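Local structure of Aureochrome1-like protein (Ochromonas danica, 6I20) at residues Thr80-Asn85 with Trp94-Ile99; Gln16-Ser21 with Ile30-Gln35. The protein probably senses blue light through a LOV-type PAS domain that binds flavin mononucleotide, as aureochromes do. All coordinates share one frame; numbering follows the deposited sequence. Where two conformers were deposited one is given.

Contact 1 of 2, residues Thr80-Asn85 with Trp94-Ile99; sequences TVVLLN and WNQLFI. With FMN (flavin mononucleotide), chain E.
Asn85 and Asn95 meet amide to amide beside the pyrimidine end of the flavin, their planes 72° apart. Asn95 ND2 reaches Asn85 OD1 at 2.9 Å, the acceptor lying in the amide plane of Asn95, whereas the donor sits above the carbonyl plane of Asn85. The same OD1 accepts FMN N3, also at 2.9 Å and nearly straight (177°), while Asn85 ND2 donates to FMN O2 at 3.0 Å and to Leu84 O. With CG anti to its backbone N (chi1 179°), Asn95 extends far enough for ND2 to make a weak second bond to FMN O4 at 3.1 Å. A leucine in place of Asn85 would probably leave FMN N3 and Asn95 ND2 without their shared acceptor and FMN O2 without this donor.

Backbone bonds pair Val81 with Leu97 and Leu83 with Asn95 in both directions, an antiparallel hairpin. Apolar contacts occupy both faces of it. On the flavin side Leu97 CD2 lies 3.5 Å from FMN C4A, and Leu83 CD2 meets Leu97 CD2. On the other, Leu84 CD1 makes a CH-pi contact over a face of Trp94, 3.8 Å from the five-membered ring centroid, and Val82 CG1 touches Trp94 CE3; helix 121-130 packs against Val82 and Trp94.

The pattern is consistent with a flavin carrying a proton on N3: Asn85 engages N3 and O2, and Asn95 adds a weak bond to O4.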
loop_
_atom_site.group_PDB
_atom_site.type_symbol
_atom_site.label_atom_id
_atom_site.label_comp_id
_atom_site.label_asym_id
_atom_site.label_seq_id
_atom_site.Cartn_x
_atom_site.Cartn_y
_atom_site.Cartn_z
ATOM N N THR A 80 9.290 -1.906 -3.859
ATOM C CA THR A 80 9.410 -0.847 -2.881
ATOM C C THR A 80 9.481 0.470 -3.657
ATOM O O THR A 80 10.320 0.621 -4.559
ATOM C CB THR A 80 10.714 -0.969 -2.081
ATOM O OG1 THR A 80 10.813 -2.276 -1.532
ATOM C CG2 THR A 80 10.771 0.042 -0.954
ATOM N N VAL A 81 8.650 1.418 -3.262
ATOM C CA VAL A 81 8.747 2.796 -3.808
ATOM C C VAL A 81 8.639 3.773 -2.650
ATOM O O VAL A 81 8.115 3.439 -1.558
ATOM C CB VAL A 81 7.679 3.174 -4.874
ATOM C CG1 VAL A 81 7.777 2.297 -6.105
ATOM C CG2 VAL A 81 6.298 3.169 -4.270
ATOM N N VAL A 82 9.127 4.975 -2.873
ATOM C CA VAL A 82 8.874 6.072 -1.946
ATOM C C VAL A 82 8.113 7.115 -2.760
ATOM O O VAL A 82 8.577 7.526 -3.826
ATOM C CB VAL A 82 10.161 6.658 -1.335
ATOM C CG1 VAL A 82 9.857 7.910 -0.542
ATOM C CG2 VAL A 82 10.773 5.608 -0.410
ATOM N N LEU A 83 6.970 7.520 -2.246
ATOM C CA LEU A 83 6.155 8.518 -2.964
ATOM C C LEU A 83 5.374 9.365 -1.996
ATOM O O LEU A 83 5.107 8.987 -0.866
ATOM C CB LEU A 83 5.263 7.848 -4.008
ATOM C CG LEU A 83 3.932 7.251 -3.576
ATOM C CD1 LEU A 83 3.169 6.710 -4.796
ATOM C CD2 LEU A 83 4.061 6.125 -2.559
ATOM N N LEU A 84 4.973 10.546 -2.495
ATOM C CA LEU A 84 4.200 11.472 -1.688
ATOM C C LEU A 84 2.735 11.074 -1.678
ATOM O O LEU A 84 2.155 10.830 -2.737
ATOM C CB LEU A 84 4.372 12.884 -2.240
ATOM C CG LEU A 84 3.908 13.991 -1.289
ATOM C CD1 LEU A 84 4.887 14.184 -0.134
ATOM C CD2 LEU A 84 3.699 15.309 -2.043
ATOM N N ASN A 85 2.163 11.000 -0.491
ATOM C CA ASN A 85 0.753 10.677 -0.337
ATOM C C ASN A 85 0.084 11.772 0.507
ATOM O O ASN A 85 0.723 12.619 1.121
ATOM C CB ASN A 85 0.558 9.316 0.345
ATOM C CG ASN A 85 0.630 8.116 -0.572
ATOM O OD1 ASN A 85 0.484 6.988 -0.038
ATOM N ND2 ASN A 85 0.746 8.265 -1.887
ATOM N N TRP A 94 5.561 11.466 3.154
ATOM C CA TRP A 94 6.305 10.531 2.299
ATOM C C TRP A 94 6.049 9.114 2.785
ATOM O O TRP A 94 6.168 8.839 3.983
ATOM C CB TRP A 94 7.798 10.845 2.302
ATOM C CG TRP A 94 8.114 12.095 1.554
ATOM C CD1 TRP A 94 8.228 13.361 2.060
ATOM C CD2 TRP A 94 8.265 12.208 0.148
ATOM N NE1 TRP A 94 8.489 14.250 1.045
ATOM C CE2 TRP A 94 8.514 13.572 -0.139
ATOM C CE3 TRP A 94 8.221 11.297 -0.902
ATOM C CZ2 TRP A 94 8.740 14.019 -1.426
ATOM C CZ3 TRP A 94 8.487 11.722 -2.157
ATOM C CH2 TRP A 94 8.745 13.074 -2.417
ATOM N N ASN A 95 5.722 8.239 1.850
ATOM C CA ASN A 95 5.335 6.857 2.126
ATOM C C ASN A 95 6.367 5.957 1.452
ATOM O O ASN A 95 6.480 5.927 0.233
ATOM C CB ASN A 95 3.939 6.629 1.526
ATOM C CG ASN A 95 3.378 5.238 1.705
ATOM O OD1 ASN A 95 4.027 4.358 2.280
ATOM N ND2 ASN A 95 2.143 5.035 1.244
ATOM N N GLN A 96 7.112 5.174 2.266
ATOM C CA GLN A 96 7.881 4.042 1.735
ATOM C C GLN A 96 6.948 2.869 1.708
ATOM O O GLN A 96 6.523 2.353 2.776
ATOM C CB GLN A 96 9.126 3.757 2.578
ATOM C CG GLN A 96 9.926 2.613 1.998
ATOM C CD GLN A 96 11.174 2.348 2.806
ATOM O OE1 GLN A 96 12.013 3.185 2.869
ATOM N NE2 GLN A 96 11.257 1.189 3.434
ATOM N N LEU A 97 6.513 2.519 0.488
ATOM C CA LEU A 97 5.457 1.580 0.227
ATOM C C LEU A 97 6.036 0.282 -0.305
ATOM O O LEU A 97 6.783 0.284 -1.253
ATOM C CB LEU A 97 4.529 2.188 -0.845
ATOM C CG LEU A 97 3.437 1.305 -1.378
ATOM C CD1 LEU A 97 2.435 0.872 -0.309
ATOM C CD2 LEU A 97 2.690 2.036 -2.506
ATOM N N PHE A 98 5.647 -0.820 0.333
ATOM C CA PHE A 98 6.015 -2.182 -0.102
ATOM C C PHE A 98 4.761 -2.884 -0.585
ATOM O O PHE A 98 3.765 -2.910 0.146
ATOM C CB PHE A 98 6.534 -2.942 1.137
ATOM C CG PHE A 98 6.661 -4.441 0.959
ATOM C CD1 PHE A 98 7.438 -4.964 -0.052
ATOM C CD2 PHE A 98 6.018 -5.306 1.811
ATOM C CE1 PHE A 98 7.583 -6.352 -0.176
ATOM C CE2 PHE A 98 6.175 -6.668 1.688
ATOM C CZ PHE A 98 6.924 -7.186 0.685
ATOM N N ILE A 99 4.818 -3.469 -1.782
ATOM C CA ILE A 99 3.678 -4.239 -2.287
ATOM C C ILE A 99 4.178 -5.607 -2.706
ATOM O O ILE A 99 5.209 -5.748 -3.362
ATOM C CB ILE A 99 2.924 -3.519 -3.439
ATOM C CG1 ILE A 99 2.460 -2.148 -2.972
ATOM C CG2 ILE A 99 1.715 -4.319 -3.909
ATOM C CD1 ILE A 99 1.937 -1.259 -4.108
HETATM N N1 FMN E . -0.624 3.744 -3.775
HETATM C C2 FMN E . -0.295 4.751 -2.937
HETATM O O2 FMN E . -0.091 5.885 -3.430
HETATM N N3 FMN E . -0.196 4.601 -1.594
HETATM C C4 FMN E . -0.399 3.394 -0.985
HETATM O O4 FMN E . -0.228 3.279 0.258
HETATM C C4A FMN E . -0.781 2.304 -1.818
HETATM N N5 FMN E . -1.022 1.072 -1.267
HETATM C C5A FMN E . -1.297 0.048 -2.111
HETATM C C6 FMN E . -1.530 -1.243 -1.589
HETATM C C7 FMN E . -1.810 -2.303 -2.388
HETATM C C7M FMN E . -2.025 -3.709 -1.784
HETATM C C8 FMN E . -1.886 -2.141 -3.814
HETATM C C8M FMN E . -2.178 -3.303 -4.707
HETATM C C9 FMN E . -1.667 -0.895 -4.348
HETATM C C9A FMN E . -1.352 0.200 -3.555
HETATM N N10 FMN E . -1.188 1.497 -4.104
HETATM C C10 FMN E . -0.844 2.513 -3.260
HETATM C "C1'" FMN E . -1.135 1.706 -5.547
HETATM C "C2'" FMN E . -2.471 2.014 -6.230
HETATM O "O2'" FMN E . -3.502 1.259 -5.576
HETATM C "C3'" FMN E . -2.396 1.601 -7.692
HETATM O "O3'" FMN E . -2.009 0.224 -7.834
HETATM C "C4'" FMN E . -1.480 2.449 -8.546
HETATM O "O4'" FMN E . -1.853 3.826 -8.363
HETATM C "C5'" FMN E . -1.649 2.091 -10.061
HETATM O "O5'" FMN E . -3.057 1.815 -10.365
HETATM P P FMN E . -3.527 2.040 -11.891
HETATM O O1P FMN E . -4.983 1.783 -11.917
HETATM O O2P FMN E . -3.172 3.427 -12.234
HETATM O O3P FMN E . -2.705 1.020 -12.668
#

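Contact 2 of 2, residues Gln16-Ser21 with Ile30-Gln35; sequences QNFVIS and IVYASQ. With FMN (flavin mononucleotide), chain E.
Ser34 presses its CB over one face of the Phe18 ring, 3.9 Å from the centroid, while its hydroxyl works on the backbone beside it. With OG between its own backbone N and carbonyl carbon (chi1 74°), Ser34 OG donates to Gln16 O at 2.8 Å, on a lone pair of that carbonyl, and accepts Phe18 N at 3.1 Å. It also caps Phe37 N, so this buried hydroxyl binds the strand to the start of helix 35-41. A backbone bond from Ser34 N to Phe18 O completes the tight end. Next to it, Val19 CG1 meets Ala33 CB, and Val19 CG2 turns to FMN C6 at 3.6 Å; Phe37 and Gln116 also pack on Val19.

Toward solvent the ring pair is looser. The Phe18 and Tyr32 rings run nearly parallel (14°) but are slid apart, with centroids 5.9 Å from each other, and overlap little, meeting through Phe18 CE2 and Tyr32 CE1. Ile20 CG1 touches the CB of Tyr32 and comes obliquely to its ring. Helix 6-13 packs on Phe18 and Ile20, whereas Tyr32 is partly exposed and Val31, whose CG2 approaches Ile20 CG2, is exposed.

At the far end Ile20 O takes Val31 N at 2.7 Å and, weakly, Tyr32 N at 3.3 Å. Two residues thus face one, and the register slips before Ser21 pairs with Ile30: a classic beta bulge in the N-terminal hairpin of the PAS fold.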
loop_
_atom_site.group_PDB
_atom_site.type_symbol
_atom_site.label_atom_id
_atom_site.label_comp_id
_atom_site.label_asym_id
_atom_site.label_seq_id
_atom_site.Cartn_x
_atom_site.Cartn_y
_atom_site.Cartn_z
ATOM N N GLN A 16 1.036 -2.629 12.749
ATOM C CA GLN A 16 1.615 -1.984 11.598
ATOM C C GLN A 16 0.594 -1.422 10.631
ATOM O O GLN A 16 -0.621 -1.613 10.813
ATOM C CB GLN A 16 2.571 -2.965 10.908
ATOM C CG GLN A 16 3.681 -3.450 11.828
ATOM C CD GLN A 16 4.572 -2.331 12.338
ATOM O OE1 GLN A 16 5.120 -1.565 11.561
ATOM N NE2 GLN A 16 4.697 -2.223 13.662
ATOM N N ASN A 17 1.067 -0.678 9.636
ATOM C CA ASN A 17 0.176 0.017 8.676
ATOM C C ASN A 17 0.155 -0.819 7.410
ATOM O O ASN A 17 1.159 -0.952 6.741
ATOM C CB ASN A 17 0.722 1.407 8.283
ATOM C CG ASN A 17 1.041 2.260 9.465
ATOM O OD1 ASN A 17 0.397 2.161 10.508
ATOM N ND2 ASN A 17 2.051 3.103 9.321
ATOM N N PHE A 18 -0.992 -1.373 7.048
ATOM C CA PHE A 18 -1.058 -2.155 5.850
ATOM C C PHE A 18 -2.494 -2.270 5.382
ATOM O O PHE A 18 -3.441 -2.056 6.151
ATOM C CB PHE A 18 -0.423 -3.555 6.060
ATOM C CG PHE A 18 -1.204 -4.447 6.995
ATOM C CD1 PHE A 18 -0.997 -4.357 8.373
ATOM C CD2 PHE A 18 -2.198 -5.316 6.519
ATOM C CE1 PHE A 18 -1.728 -5.148 9.255
ATOM C CE2 PHE A 18 -2.933 -6.097 7.414
ATOM C CZ PHE A 18 -2.714 -5.980 8.777
ATOM N N VAL A 19 -2.603 -2.667 4.106
ATOM C CA VAL A 19 -3.860 -3.027 3.480
ATOM C C VAL A 19 -3.679 -4.293 2.664
ATOM O O VAL A 19 -2.558 -4.656 2.298
ATOM C CB VAL A 19 -4.418 -1.923 2.540
ATOM C CG1 VAL A 19 -4.675 -0.647 3.314
ATOM C CG2 VAL A 19 -3.520 -1.679 1.379
ATOM N N ILE A 20 -4.791 -4.966 2.415
ATOM C CA ILE A 20 -4.872 -6.123 1.526
ATOM C C ILE A 20 -5.855 -5.762 0.408
ATOM O O ILE A 20 -6.960 -5.276 0.713
ATOM C CB ILE A 20 -5.412 -7.366 2.284
ATOM C CG1 ILE A 20 -4.613 -7.587 3.578
ATOM C CG2 ILE A 20 -5.353 -8.575 1.380
ATOM C CD1 ILE A 20 -3.143 -7.828 3.336
ATOM N N SER A 21 -5.471 -6.010 -0.853
ATOM C CA SER A 21 -6.369 -5.773 -1.983
ATOM C C SER A 21 -6.732 -7.095 -2.638
ATOM O O SER A 21 -6.080 -8.128 -2.393
ATOM C CB SER A 21 -5.741 -4.854 -3.036
ATOM O OG SER A 21 -4.778 -5.557 -3.834
ATOM N N ILE A 30 -9.215 -2.383 -1.887
ATOM C CA ILE A 30 -8.880 -2.782 -0.532
ATOM C C ILE A 30 -10.022 -3.639 0.036
ATOM O O ILE A 30 -11.196 -3.247 0.009
ATOM C CB ILE A 30 -8.662 -1.566 0.360
ATOM C CG1 ILE A 30 -7.499 -0.711 -0.092
ATOM C CG2 ILE A 30 -8.500 -1.954 1.822
ATOM C CD1 ILE A 30 -7.535 0.675 0.562
ATOM N N VAL A 31 -9.656 -4.808 0.594
ATOM C CA VAL A 31 -10.584 -5.711 1.281
ATOM C C VAL A 31 -10.259 -5.820 2.795
ATOM O O VAL A 31 -11.073 -6.400 3.533
ATOM C CB VAL A 31 -10.693 -7.121 0.656
ATOM C CG1 VAL A 31 -11.335 -7.052 -0.722
ATOM C CG2 VAL A 31 -9.333 -7.805 0.629
ATOM N N TYR A 32 -9.143 -5.255 3.252
ATOM C CA TYR A 32 -8.810 -5.241 4.666
ATOM C C TYR A 32 -7.859 -4.054 4.856
ATOM O O TYR A 32 -6.918 -3.873 4.051
ATOM C CB TYR A 32 -8.084 -6.548 5.095
ATOM C CG TYR A 32 -7.867 -6.604 6.576
ATOM C CD1 TYR A 32 -6.735 -6.030 7.151
ATOM C CD2 TYR A 32 -8.828 -7.196 7.414
ATOM C CE1 TYR A 32 -6.562 -6.016 8.551
ATOM C CE2 TYR A 32 -8.668 -7.210 8.784
ATOM C CZ TYR A 32 -7.546 -6.605 9.340
ATOM O OH TYR A 32 -7.408 -6.629 10.728
ATOM N N ALA A 33 -8.057 -3.274 5.916
ATOM C CA ALA A 33 -7.134 -2.170 6.242
ATOM C C ALA A 33 -6.873 -2.179 7.713
ATOM O O ALA A 33 -7.797 -2.310 8.516
ATOM C CB ALA A 33 -7.717 -0.819 5.835
ATOM N N SER A 34 -5.600 -2.067 8.084
ATOM C CA SER A 34 -5.263 -2.061 9.503
ATOM C C SER A 34 -5.564 -0.763 10.201
ATOM O O SER A 34 -5.621 0.306 9.568
ATOM C CB SER A 34 -3.786 -2.376 9.732
ATOM O OG SER A 34 -2.962 -1.284 9.387
ATOM N N GLN A 35 -5.697 -0.799 11.513
ATOM C CA GLN A 35 -5.857 0.405 12.296
ATOM C C GLN A 35 -4.767 1.420 12.047
ATOM O O GLN A 35 -5.034 2.603 11.975
ATOM C CB GLN A 35 -5.970 0.084 13.808
ATOM C CG GLN A 35 -6.166 1.339 14.659
ATOM C CD GLN A 35 -7.457 2.051 14.344
ATOM O OE1 GLN A 35 -8.527 1.448 14.510
ATOM N NE2 GLN A 35 -7.381 3.312 13.842
HETATM N N1 FMN E . -0.624 3.744 -3.775
HETATM C C2 FMN E . -0.295 4.751 -2.937
HETATM O O2 FMN E . -0.091 5.885 -3.430
HETATM N N3 FMN E . -0.196 4.601 -1.594
HETATM C C4 FMN E . -0.399 3.394 -0.985
HETATM O O4 FMN E . -0.228 3.279 0.258
HETATM C C4A FMN E . -0.781 2.304 -1.818
HETATM N N5 FMN E . -1.022 1.072 -1.267
HETATM C C5A FMN E . -1.297 0.048 -2.111
HETATM C C6 FMN E . -1.530 -1.243 -1.589
HETATM C C7 FMN E . -1.810 -2.303 -2.388
HETATM C C7M FMN E . -2.025 -3.709 -1.784
HETATM C C8 FMN E . -1.886 -2.141 -3.814
HETATM C C8M FMN E . -2.178 -3.303 -4.707
HETATM C C9 FMN E . -1.667 -0.895 -4.348
HETATM C C9A FMN E . -1.352 0.200 -3.555
HETATM N N10 FMN E . -1.188 1.497 -4.104
HETATM C C10 FMN E . -0.844 2.513 -3.260
HETATM C "C1'" FMN E . -1.135 1.706 -5.547
HETATM C "C2'" FMN E . -2.471 2.014 -6.230
HETATM O "O2'" FMN E . -3.502 1.259 -5.576
HETATM C "C3'" FMN E . -2.396 1.601 -7.692
HETATM O "O3'" FMN E . -2.009 0.224 -7.834
HETATM C "C4'" FMN E . -1.480 2.449 -8.546
HETATM O "O4'" FMN E . -1.853 3.826 -8.363
HETATM C "C5'" FMN E . -1.649 2.091 -10.061
HETATM O "O5'" FMN E . -3.057 1.815 -10.365
HETATM P P FMN E . -3.527 2.040 -11.891
HETATM O O1P FMN E . -4.983 1.783 -11.917
HETATM O O2P FMN E . -3.172 3.427 -12.234
HETATM O O3P FMN E . -2.705 1.020 -12.668
#

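Overall arrangement
Both contacts are antiparallel hairpins of one five-stranded sheet, and each supplies an outermost strand, 79-86 in contact 1 and 30-33 in contact 2. Between their inner strands runs strand 109-119, so the two do not touch: their centres lie about 15 Å apart and their nearest atoms about 7 Å. The flavin spans this separation. Contact 1 bonds the pyrimidine end and, through Leu97 and one conformer of Ile99, lines the rest of the ring system, whereas contact 2 reaches only the dimethylbenzene end, through van der Waals contacts of Val19 CG2 and Ser21 OG. Gln116, on the strand between them, packs on Asn95, Leu97 and Val19 and hydrogen-bonds FMN, joining both hairpins to one pocket.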